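PDB 6N2C: tapirin from Caldicellulosiruptor hydrothermalis, which probably binds cellulose through its beta-helical C-terminal domain, thereby attaching a thermophilic bacterium to plant material, and carries a bound zinc ion. Local coordinates for residues N179-T184 with N459-N464; N219-D224 with G242-V247; A349-V354 with A371-L376. One frame throughout, in Å; residues are numbered along the deposited sequence.

Contact 1: N179-T184 with N459-N464; sequences NIFDFT and NTFPTN
F461 starts its side chain with CG anti to the backbone N (chi1 -174°), whereas F181 and F183 both hold CG anti to the carbonyl carbon; from these settings the three rings converge in one aromatic cluster. F461 does the reaching, with one side of its rim. Its CE1 lies 3.8 Å from CG2 of I180, the branch anti to that residue's N. Its CD1 meets CE1 of F181 at 3.9 Å, with the two ring planes turned almost perpendicular, at 87°. F183 brings CZ to within 3.9 Å of F461 CZ, which lies at the edge of the F183 ring; here the planes are inclined by only 41°. The peptide bond before P462 is cis and folds the proline back over its neighbour, so that P462 CB sits above the centre of the F461 ring. The same CB also touches F183 CZ, at 3.7 Å, tying the proline to both rings.

On the other segment, D182 OD1 accepts from T184 N and T184 OG1 on one face of the carboxylate plane, an Asx turn spanning F183. Farther out, F183 stacks on Y186, F181 meets W465, and F461 rests on I233 of strand 231-234. The contact thus pins the loop entering strand 186-190 to the chain beyond helix 451-457. Between the segments the adhesion is apolar; its closest polar approach is I180 O, in the plane of the F461 ring and 3.5 Å from CE1, where the slightly positive rim would suit a carbonyl that also bonds Y186 OH.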
loop_
_atom_site.group_PDB
_atom_site.type_symbol
_atom_site.label_atom_id
_atom_site.label_comp_id
_atom_site.label_asym_id
_atom_site.label_seq_id
_atom_site.Cartn_x
_atom_site.Cartn_y
_atom_site.Cartn_z
ATOM N N ASN A 179 5.337 -14.975 10.287
ATOM C CA ASN A 179 5.741 -13.975 11.282
ATOM C C ASN A 179 4.706 -12.849 11.502
ATOM O O ASN A 179 4.763 -12.197 12.517
ATOM C CB ASN A 179 7.008 -13.238 10.985
ATOM C CG ASN A 179 8.246 -14.120 10.959
ATOM O OD1 ASN A 179 9.093 -13.919 10.083
ATOM N ND2 ASN A 179 8.391 -15.004 11.856
ATOM N N ILE A 180 3.782 -12.638 10.583
ATOM C CA ILE A 180 2.677 -11.694 10.815
ATOM C C ILE A 180 1.942 -11.983 12.143
ATOM O O ILE A 180 1.419 -11.081 12.787
ATOM C CB ILE A 180 1.790 -11.585 9.559
ATOM C CG1 ILE A 180 2.531 -10.684 8.528
ATOM C CG2 ILE A 180 0.457 -10.978 9.854
ATOM C CD1 ILE A 180 1.992 -10.841 7.088
ATOM N N PHE A 181 1.875 -13.288 12.502
ATOM C CA PHE A 181 1.123 -13.710 13.681
ATOM C C PHE A 181 2.003 -13.867 14.883
ATOM O O PHE A 181 1.488 -14.239 15.944
ATOM C CB PHE A 181 0.461 -15.045 13.398
ATOM C CG PHE A 181 -0.402 -14.999 12.179
ATOM C CD1 PHE A 181 -1.643 -14.431 12.201
ATOM C CD2 PHE A 181 0.110 -15.436 10.950
ATOM C CE1 PHE A 181 -2.384 -14.350 11.046
ATOM C CE2 PHE A 181 -0.635 -15.374 9.816
ATOM C CZ PHE A 181 -1.881 -14.821 9.851
ATOM N N ASP A 182 3.276 -13.530 14.760
ATOM C CA ASP A 182 4.223 -13.549 15.863
ATOM C C ASP A 182 4.600 -12.146 16.296
ATOM O O ASP A 182 5.470 -11.459 15.670
ATOM C CB ASP A 182 5.433 -14.341 15.455
ATOM C CG ASP A 182 6.465 -14.491 16.554
ATOM O OD1 ASP A 182 6.449 -13.727 17.521
ATOM O OD2 ASP A 182 7.404 -15.385 16.351
ATOM N N PHE A 183 4.010 -11.730 17.437
ATOM C CA PHE A 183 4.248 -10.348 17.875
ATOM C C PHE A 183 5.582 -10.076 18.490
ATOM O O PHE A 183 5.838 -8.957 18.963
ATOM C CB PHE A 183 2.990 -9.784 18.587
ATOM C CG PHE A 183 1.894 -9.513 17.641
ATOM C CD1 PHE A 183 1.827 -8.270 17.010
ATOM C CD2 PHE A 183 1.075 -10.557 17.220
ATOM C CE1 PHE A 183 0.896 -8.079 16.015
ATOM C CE2 PHE A 183 0.112 -10.356 16.265
ATOM C CZ PHE A 183 0.091 -9.067 15.635
ATOM N N THR A 184 6.507 -11.061 18.510
ATOM C CA THR A 184 7.868 -10.754 18.845
ATOM C C THR A 184 8.684 -10.241 17.600
ATOM O O THR A 184 9.932 -9.976 17.730
ATOM C CB THR A 184 8.668 -11.955 19.423
ATOM O OG1 THR A 184 8.857 -12.934 18.410
ATOM C CG2 THR A 184 7.924 -12.526 20.634
ATOM N N ASN A 459 -11.609 -11.468 12.438
ATOM C CA ASN A 459 -11.693 -10.857 13.754
ATOM C C ASN A 459 -10.696 -11.505 14.751
ATOM O O ASN A 459 -10.478 -10.980 15.813
ATOM C CB ASN A 459 -13.123 -10.950 14.314
ATOM C CG ASN A 459 -14.174 -10.415 13.355
ATOM O OD1 ASN A 459 -14.008 -9.355 12.785
ATOM N ND2 ASN A 459 -15.286 -11.161 13.198
ATOM N N THR A 460 -10.119 -12.643 14.413
ATOM C CA THR A 460 -9.052 -13.210 15.167
ATOM C C THR A 460 -7.770 -12.367 15.124
ATOM O O THR A 460 -6.921 -12.516 15.998
ATOM C CB THR A 460 -8.718 -14.639 14.686
ATOM O OG1 THR A 460 -8.611 -14.683 13.254
ATOM C CG2 THR A 460 -9.791 -15.631 15.100
ATOM N N PHE A 461 -7.613 -11.490 14.121
ATOM C CA PHE A 461 -6.325 -10.771 14.045
ATOM C C PHE A 461 -6.455 -9.374 14.520
ATOM O O PHE A 461 -7.270 -8.621 13.989
ATOM C CB PHE A 461 -5.806 -10.784 12.589
ATOM C CG PHE A 461 -4.445 -10.191 12.466
ATOM C CD1 PHE A 461 -3.294 -10.967 12.685
ATOM C CD2 PHE A 461 -4.276 -8.853 12.109
ATOM C CE1 PHE A 461 -2.054 -10.405 12.608
ATOM C CE2 PHE A 461 -3.000 -8.324 11.988
ATOM C CZ PHE A 461 -1.884 -9.059 12.235
ATOM N N PRO A 462 -5.646 -8.934 15.466
ATOM C CA PRO A 462 -4.437 -9.577 15.990
ATOM C C PRO A 462 -4.630 -10.256 17.364
ATOM O O PRO A 462 -3.669 -10.811 17.943
ATOM C CB PRO A 462 -3.515 -8.391 16.090
ATOM C CG PRO A 462 -4.404 -7.265 16.564
ATOM C CD PRO A 462 -5.659 -7.499 15.754
ATOM N N THR A 463 -5.837 -10.126 17.914
ATOM C CA THR A 463 -5.970 -10.518 19.333
ATOM C C THR A 463 -5.856 -12.002 19.684
ATOM O O THR A 463 -5.704 -12.287 20.879
ATOM C CB THR A 463 -7.274 -9.952 19.996
ATOM O OG1 THR A 463 -8.396 -10.525 19.367
ATOM C CG2 THR A 463 -7.330 -8.479 19.932
ATOM N N ASN A 464 -5.925 -12.954 18.740
ATOM C CA ASN A 464 -5.564 -14.281 19.050
ATOM C C ASN A 464 -4.138 -14.387 19.560
ATOM O O ASN A 464 -3.827 -15.274 20.354
ATOM C CB ASN A 464 -5.719 -15.242 17.842
ATOM C CG ASN A 464 -7.095 -15.843 17.746
ATOM O OD1 ASN A 464 -8.119 -15.200 18.058
ATOM N ND2 ASN A 464 -7.144 -17.095 17.120
#

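Contact 2: N219-D224 with G242-V247; sequences NNRPGD and GGNNKV
R221 and N245 keep their CA atoms 9.0 Å apart, and D224 and K246 theirs 7.6 Å, so the two backbones do not pair; the one hydrogen bond between the segments runs from a side chain to a backbone carbonyl. N244 adopts a left-handed backbone conformation (phi 57°), after which the chain enters strand 246-249. R221 crosses from the loop, its chain bent at chi3, and uses two edges of its guanidinium. NH2 donates to N244 O at 2.9 Å, in the plane of both groups although the N-H is bent to 133°. NE and NH1 grip G223 O, the loop's own carbonyl, side-on at 3.1 and 3.0 Å, and the three bonds together hold the guanidinium's rotation. In the conformer given, K246 crosses R221 at about a right angle, CG near R221 NH1, while its amine turns off to N265 O. N245 OD1 gathers G242 N and G243 N and so shapes the opposing turn.

D218 ties both halves together: its carboxylate forms a salt bridge with R221 NH2 and accepts from N245 ND2, and its backbone O accepts from N244 ND2. The contact joins the loop between strands 213-214 and 227-229 to the turn one coil later, where strand 246-249 runs parallel between 227-229 and 267-270.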
loop_
_atom_site.group_PDB
_atom_site.type_symbol
_atom_site.label_atom_id
_atom_site.label_comp_id
_atom_site.label_asym_id
_atom_site.label_seq_id
_atom_site.Cartn_x
_atom_site.Cartn_y
_atom_site.Cartn_z
ATOM N N ASN A 219 11.721 17.095 5.349
ATOM C CA ASN A 219 12.336 18.320 4.842
ATOM C C ASN A 219 13.807 18.351 5.177
ATOM O O ASN A 219 14.508 19.199 4.682
ATOM C CB ASN A 219 11.605 19.588 5.435
ATOM C CG ASN A 219 11.294 19.470 6.942
ATOM O OD1 ASN A 219 12.221 19.336 7.754
ATOM N ND2 ASN A 219 9.980 19.482 7.311
ATOM N N ASN A 220 14.262 17.421 6.007
ATOM C CA ASN A 220 15.632 17.329 6.487
ATOM C C ASN A 220 15.887 15.894 7.043
ATOM O O ASN A 220 16.254 15.727 8.203
ATOM C CB ASN A 220 15.873 18.390 7.580
ATOM C CG ASN A 220 17.332 18.437 8.054
ATOM O OD1 ASN A 220 18.237 18.082 7.319
ATOM N ND2 ASN A 220 17.546 18.871 9.294
ATOM N N ARG A 221 15.634 14.874 6.212
ATOM C CA ARG A 221 15.716 13.471 6.638
ATOM C C ARG A 221 17.041 12.935 6.035
ATOM O O ARG A 221 17.195 12.912 4.780
ATOM C CB ARG A 221 14.505 12.653 6.180
ATOM C CG ARG A 221 14.414 11.283 6.813
ATOM C CD ARG A 221 13.739 10.243 5.930
ATOM N NE ARG A 221 14.366 10.013 4.613
ATOM C CZ ARG A 221 13.887 10.371 3.407
ATOM N NH1 ARG A 221 14.581 10.094 2.315
ATOM N NH2 ARG A 221 12.736 10.999 3.263
ATOM N N PRO A 222 18.008 12.564 6.909
ATOM C CA PRO A 222 19.320 12.081 6.390
ATOM C C PRO A 222 19.235 10.685 5.726
ATOM O O PRO A 222 19.955 10.466 4.762
ATOM C CB PRO A 222 20.214 12.062 7.635
ATOM C CG PRO A 222 19.254 11.846 8.779
ATOM C CD PRO A 222 17.921 12.461 8.383
ATOM N N GLY A 223 18.351 9.790 6.219
ATOM C CA GLY A 223 18.098 8.446 5.624
ATOM C C GLY A 223 17.779 8.364 4.119
ATOM O O GLY A 223 17.189 9.283 3.514
ATOM N N ASP A 224 18.217 7.268 3.506
ATOM C CA ASP A 224 17.674 6.741 2.259
ATOM C C ASP A 224 16.099 6.587 2.309
ATOM O O ASP A 224 15.416 6.806 1.322
ATOM C CB ASP A 224 18.331 5.353 2.019
ATOM C CG ASP A 224 17.770 4.591 0.804
ATOM O OD1 ASP A 224 16.590 4.772 0.366
ATOM O OD2 ASP A 224 18.541 3.754 0.292
ATOM N N GLY A 242 3.082 12.308 3.992
ATOM C CA GLY A 242 3.177 13.752 4.255
ATOM C C GLY A 242 3.954 14.596 3.284
ATOM O O GLY A 242 3.746 15.835 3.190
ATOM N N GLY A 243 4.810 13.957 2.523
ATOM C CA GLY A 243 5.663 14.599 1.519
ATOM C C GLY A 243 7.107 14.247 1.576
ATOM O O GLY A 243 7.690 14.215 2.669
ATOM N N ASN A 244 7.675 13.910 0.409
ATOM C CA ASN A 244 9.058 13.502 0.316
ATOM C C ASN A 244 9.402 12.264 1.217
ATOM O O ASN A 244 10.571 12.074 1.605
ATOM C CB ASN A 244 9.988 14.656 0.624
ATOM C CG ASN A 244 11.369 14.429 0.136
ATOM O OD1 ASN A 244 11.609 13.975 -0.984
ATOM N ND2 ASN A 244 12.319 14.795 0.978
ATOM N N ASN A 245 8.385 11.435 1.457
ATOM C CA ASN A 245 8.558 10.202 2.291
ATOM C C ASN A 245 8.848 9.077 1.352
ATOM O O ASN A 245 8.166 8.930 0.253
ATOM C CB ASN A 245 7.302 9.867 3.015
ATOM C CG ASN A 245 6.802 10.980 3.928
ATOM O OD1 ASN A 245 5.626 11.267 3.912
ATOM N ND2 ASN A 245 7.653 11.545 4.786
ATOM N N LYS A 246 9.779 8.193 1.754
ATOM C CA LYS A 246 10.174 7.046 0.927
ATOM C C LYS A 246 9.964 5.753 1.755
ATOM O O LYS A 246 10.688 5.538 2.741
ATOM C CB LYS A 246 11.611 7.157 0.447
ATOM C CG LYS A 246 12.085 8.561 -0.021
ATOM C CD LYS A 246 11.394 9.096 -1.231
ATOM C CE LYS A 246 11.899 10.502 -1.546
ATOM N NZ LYS A 246 11.494 10.877 -2.928
ATOM N N VAL A 247 9.022 4.929 1.330
ATOM C CA VAL A 247 8.533 3.752 2.141
ATOM C C VAL A 247 8.841 2.528 1.314
ATOM O O VAL A 247 8.507 2.468 0.133
ATOM C CB VAL A 247 7.067 3.859 2.442
ATOM C CG1 VAL A 247 6.519 2.578 3.123
ATOM C CG2 VAL A 247 6.805 5.038 3.374
#

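Contact 3: A349-V354 with A371-L376; sequences ADVGTV and APDTVL
G352 N donates to D373 OD2 at 2.9 Å, nearly straight at 163° and on the anti lone pair of that oxygen. V351, in the conformer modelled here, lies alongside the aspartate with CG2 3.4 Å from the same OD2. Deeper in, T353 OG1 and T374 OG1 approach to 2.6 Å, and T353 OG1 also donates to D350 O in the carbonyl plane. A349 CB packs on A371 CB at 3.6 Å.

Two waters fill in where the backbones do not bond directly. Water 1 donates to A349 O, accepts from D373 N at 2.8 Å and also bonds T374 OG1; water 2 donates to both T353 O and D373 O. Beyond the corner the chains close into the parallel bridge of V354 with V375.

Two turns position these groups: a type II turn from D350 to T353, with G352 at its positive-phi place, and a type I turn from A371 to T374. D373 CG stands anti to its N (chi1 -167°), and its other oxygen, OD1, forms a salt bridge with K392. Equivalent corners of successive beta-helix coils are thus stacked, after strands 346-349 and 368-371. The carboxylate spans three coils, taking an amide from the one before and a lysine from the one after. K392 would be expected to stabilise the ionised aspartate, while one threonine hydroxyl and the two waters give the carbonyls of D350, A349, T353 and D373 partners at the corner.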
loop_
_atom_site.group_PDB
_atom_site.type_symbol
_atom_site.label_atom_id
_atom_site.label_comp_id
_atom_site.label_asym_id
_atom_site.label_seq_id
_atom_site.Cartn_x
_atom_site.Cartn_y
_atom_site.Cartn_z
ATOM N N ALA A 349 2.277 0.477 -21.700
ATOM C CA ALA A 349 2.356 -0.947 -21.433
ATOM C C ALA A 349 3.322 -1.651 -22.326
ATOM O O ALA A 349 3.396 -1.379 -23.541
ATOM C CB ALA A 349 0.991 -1.601 -21.517
ATOM N N ASP A 350 4.050 -2.580 -21.744
ATOM C CA ASP A 350 5.094 -3.311 -22.462
ATOM C C ASP A 350 4.571 -4.596 -23.022
ATOM O O ASP A 350 3.367 -4.904 -22.976
ATOM C CB ASP A 350 6.298 -3.545 -21.509
ATOM C CG ASP A 350 6.944 -2.266 -21.001
ATOM O OD1 ASP A 350 6.884 -1.186 -21.637
ATOM O OD2 ASP A 350 7.533 -2.343 -19.903
ATOM N N VAL A 351 5.469 -5.353 -23.643
ATOM C CA VAL A 351 5.123 -6.661 -24.245
ATOM C C VAL A 351 4.313 -7.625 -23.366
ATOM O O VAL A 351 4.579 -7.773 -22.189
ATOM C CB VAL A 351 6.413 -7.385 -24.750
ATOM C CG1 VAL A 351 7.389 -7.660 -23.590
ATOM C CG2 VAL A 351 6.101 -8.675 -25.486
ATOM N N GLY A 352 3.342 -8.305 -23.959
ATOM C CA GLY A 352 2.593 -9.320 -23.287
ATOM C C GLY A 352 1.496 -8.934 -22.285
ATOM O O GLY A 352 0.874 -9.794 -21.638
ATOM N N THR A 353 1.289 -7.653 -22.126
ATOM C CA THR A 353 0.333 -7.135 -21.217
ATOM C C THR A 353 -1.087 -7.295 -21.702
ATOM O O THR A 353 -1.363 -7.321 -22.933
ATOM C CB THR A 353 0.663 -5.649 -20.926
ATOM O OG1 THR A 353 0.786 -4.897 -22.158
ATOM C CG2 THR A 353 1.950 -5.539 -20.169
ATOM N N VAL A 354 -2.012 -7.416 -20.752
ATOM C CA VAL A 354 -3.429 -7.521 -21.058
ATOM C C VAL A 354 -4.170 -6.625 -20.075
ATOM O O VAL A 354 -3.829 -6.602 -18.917
ATOM C CB VAL A 354 -3.923 -9.023 -20.890
ATOM C CG1 VAL A 354 -5.378 -9.151 -21.199
ATOM C CG2 VAL A 354 -3.118 -9.922 -21.797
ATOM N N ALA A 371 0.467 1.280 -25.924
ATOM C CA ALA A 371 0.522 -0.162 -25.547
ATOM C C ALA A 371 0.448 -1.024 -26.769
ATOM O O ALA A 371 -0.468 -1.819 -26.910
ATOM C CB ALA A 371 -0.625 -0.477 -24.582
ATOM N N PRO A 372 1.444 -0.885 -27.673
ATOM C CA PRO A 372 1.254 -1.438 -29.024
ATOM C C PRO A 372 1.119 -2.948 -29.076
ATOM O O PRO A 372 0.590 -3.445 -30.045
ATOM C CB PRO A 372 2.522 -0.954 -29.760
ATOM C CG PRO A 372 3.545 -0.909 -28.647
ATOM C CD PRO A 372 2.760 -0.242 -27.542
ATOM N N ASP A 373 1.596 -3.699 -28.058
ATOM C CA ASP A 373 1.414 -5.143 -27.986
ATOM C C ASP A 373 0.245 -5.612 -27.119
ATOM O O ASP A 373 0.027 -6.844 -26.918
ATOM C CB ASP A 373 2.707 -5.879 -27.495
ATOM C CG ASP A 373 2.645 -7.366 -27.721
ATOM O OD1 ASP A 373 2.183 -7.785 -28.845
ATOM O OD2 ASP A 373 2.959 -8.190 -26.818
ATOM N N THR A 374 -0.569 -4.678 -26.652
ATOM C CA THR A 374 -1.531 -5.041 -25.601
ATOM C C THR A 374 -2.858 -5.371 -26.187
ATOM O O THR A 374 -3.329 -4.646 -27.127
ATOM C CB THR A 374 -1.652 -3.875 -24.589
ATOM O OG1 THR A 374 -0.391 -3.585 -24.034
ATOM C CG2 THR A 374 -2.692 -4.117 -23.435
ATOM N N VAL A 375 -3.518 -6.383 -25.573
ATOM C CA VAL A 375 -4.876 -6.664 -25.820
ATOM C C VAL A 375 -5.738 -6.071 -24.701
ATOM O O VAL A 375 -5.439 -6.305 -23.525
ATOM C CB VAL A 375 -5.101 -8.178 -25.927
ATOM C CG1 VAL A 375 -6.535 -8.477 -26.269
ATOM C CG2 VAL A 375 -4.150 -8.777 -26.950
ATOM N N LEU A 376 -6.797 -5.360 -25.049
ATOM C CA LEU A 376 -7.736 -4.790 -24.107
ATOM C C LEU A 376 -9.109 -5.439 -24.284
ATOM O O LEU A 376 -9.641 -5.509 -25.422
ATOM C CB LEU A 376 -7.816 -3.279 -24.255
ATOM C CG LEU A 376 -6.432 -2.634 -24.026
ATOM C CD1 LEU A 376 -5.749 -2.375 -25.344
ATOM C CD2 LEU A 376 -6.496 -1.367 -23.220
HETATM O O HOH W 1 2.215 -3.152 -25.417
HETATM O O HOH W 2 -0.335 -8.666 -25.006
#

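How the contacts relate
Contacts 2 and 3 are both made between neighbouring coils of the beta-helix, whereas contact 1 joins parts of the chain 275 residues apart and encloses the other two in sequence. It is also the most buried and is apolar and aromatic in character. Contact 2 lies at the surface; its one hydrogen bond between the segments comes from an arginine whose side chain is about 10 Å from that of E551, a zinc ligand. Contact 3, partly buried, mixes a carboxylate, threonine hydroxyls and waters with a true parallel bridge. Contacts 1 and 3 lie on opposite sides of the chain's centre, about 40 Å apart between centres; none of the three touches another.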